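Side-chain contact in cyclic di-GMP receptor atypical PilZ domain-containing protein (Xanthomonas campestris pv. campestris, PDB 3RQA), which is of unknown function but forms a tetramer of atypical PilZ domains, a family of cyclic di-GMP receptors, held together by a parallel four-helix bundle: residues R76-A79 against K80-I84. Sequence-based numbering, arbitrary orientation.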
loop_
_atom_site.group_PDB
_atom_site.type_symbol
_atom_site.label_atom_id
_atom_site.label_comp_id
_atom_site.label_asym_id
_atom_site.label_seq_id
_atom_site.Cartn_x
_atom_site.Cartn_y
_atom_site.Cartn_z
ATOM N N ARG C 76 -18.354 -4.725 0.190
ATOM C CA ARG C 76 -17.179 -5.198 -0.543
ATOM C C ARG C 76 -16.056 -4.169 -0.443
ATOM O O ARG C 76 -14.909 -4.522 -0.182
ATOM C CB ARG C 76 -17.509 -5.446 -2.021
ATOM C CG ARG C 76 -18.035 -6.848 -2.347
ATOM C CD ARG C 76 -19.438 -7.077 -1.816
ATOM N NE ARG C 76 -20.037 -8.302 -2.352
ATOM C CZ ARG C 76 -19.844 -9.524 -1.861
ATOM N NH1 ARG C 76 -19.068 -9.708 -0.805
ATOM N NH2 ARG C 76 -20.429 -10.568 -2.432
ATOM N N MET C 77 -16.390 -2.899 -0.662
ATOM C CA MET C 77 -15.406 -1.829 -0.565
ATOM C C MET C 77 -14.743 -1.897 0.818
ATOM O O MET C 77 -13.510 -1.899 0.925
ATOM C CB MET C 77 -16.076 -0.464 -0.814
ATOM C CG MET C 77 -16.377 -0.207 -2.301
ATOM S SD MET C 77 -17.400 1.238 -2.692
ATOM C CE MET C 77 -16.342 2.529 -2.220
ATOM N N ASP C 78 -15.553 -1.979 1.869
ATOM C CA ASP C 78 -15.017 -2.082 3.237
ATOM C C ASP C 78 -14.110 -3.320 3.387
ATOM O O ASP C 78 -13.093 -3.279 4.093
ATOM C CB ASP C 78 -16.164 -2.163 4.252
ATOM C CG ASP C 78 -15.698 -1.959 5.684
ATOM O OD1 ASP C 78 -16.209 -2.663 6.574
ATOM O OD2 ASP C 78 -14.834 -1.090 5.928
ATOM N N ALA C 79 -14.480 -4.417 2.721
ATOM C CA ALA C 79 -13.691 -5.640 2.765
ATOM C C ALA C 79 -12.310 -5.376 2.157
ATOM O O ALA C 79 -11.276 -5.738 2.735
ATOM C CB ALA C 79 -14.397 -6.749 1.992
ATOM N N LYS C 80 -12.314 -4.733 0.994
ATOM C CA LYS C 80 -11.088 -4.397 0.287
ATOM C C LYS C 80 -10.184 -3.498 1.129
ATOM O O LYS C 80 -8.964 -3.644 1.094
ATOM C CB LYS C 80 -11.416 -3.723 -1.045
ATOM C CG LYS C 80 -12.258 -4.598 -1.983
ATOM C CD LYS C 80 -12.601 -3.907 -3.303
ATOM C CE LYS C 80 -13.592 -4.761 -4.091
ATOM N NZ LYS C 80 -13.776 -4.328 -5.497
ATOM N N LEU C 81 -10.780 -2.581 1.888
ATOM C CA LEU C 81 -9.989 -1.691 2.732
ATOM C C LEU C 81 -9.288 -2.493 3.828
ATOM O O LEU C 81 -8.113 -2.264 4.106
ATOM C CB LEU C 81 -10.868 -0.592 3.354
ATOM C CG LEU C 81 -11.235 0.574 2.422
ATOM C CD1 LEU C 81 -12.261 1.486 3.121
ATOM C CD2 LEU C 81 -9.986 1.345 2.037
ATOM N N ASP C 82 -10.018 -3.432 4.432
ATOM C CA ASP C 82 -9.475 -4.290 5.478
ATOM C C ASP C 82 -8.277 -5.050 4.919
ATOM O O ASP C 82 -7.257 -5.182 5.587
ATOM C CB ASP C 82 -10.526 -5.300 5.978
ATOM C CG ASP C 82 -11.610 -4.655 6.839
ATOM O OD1 ASP C 82 -11.293 -3.657 7.523
ATOM O OD2 ASP C 82 -12.765 -5.151 6.852
ATOM N N LEU C 83 -8.417 -5.548 3.689
ATOM C CA LEU C 83 -7.346 -6.290 3.014
ATOM C C LEU C 83 -6.146 -5.390 2.704
ATOM O O LEU C 83 -5.004 -5.738 2.998
ATOM C CB LEU C 83 -7.870 -6.922 1.710
ATOM C CG LEU C 83 -8.332 -8.388 1.695
ATOM C CD1 LEU C 83 -8.248 -9.028 3.082
ATOM C CD2 LEU C 83 -9.738 -8.458 1.144
ATOM N N ILE C 84 -6.405 -4.237 2.096
ATOM C CA ILE C 84 -5.324 -3.318 1.774
ATOM C C ILE C 84 -4.559 -2.973 3.056
ATOM O O ILE C 84 -3.330 -3.032 3.091
ATOM C CB ILE C 84 -5.878 -2.031 1.128
ATOM C CG1 ILE C 84 -6.406 -2.350 -0.285
ATOM C CG2 ILE C 84 -4.802 -0.954 1.126
ATOM C CD1 ILE C 84 -7.385 -1.311 -0.848
#
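Two successive turns of helix 73-95, the helix that builds the parallel four-helix bundle of the tetramer, meet through Arg76 and Lys80, Met77 and Leu81, Asp78 and Asp82, and Ala79 and Leu83. Each pair is joined by a backbone i to i+4 hydrogen bond. Lys80 N gives the straightest of the four to Arg76 O, at 2.9 Å and 163° at the hydrogen. Leu83 N reaches Ala79 O at 3.0 Å.

Lys80 CG lies beside its own backbone N (chi1 -60°), which lays it against Arg76 O at 3.2 Å. Beyond CG the lysine chain is extended. It carries NZ to salt bridges with Asp78 and Asp82 of a second subunit. Leu83 CD2 comes back over Ala79 O, 3.5 Å away. Leu81 CG rests 3.7 Å from Met77 O, and Leu81 itself packs on Leu81 of the second subunit.

Asp78 and Asp82 stand one turn apart, with OD1 of Asp78 4.3 Å from OD2 of Asp82. Both carboxylates form salt bridges with Lys80 of a third subunit. That shared ammonium probably offsets the repulsion between the two acids and ties neighbouring helices of the bundle together.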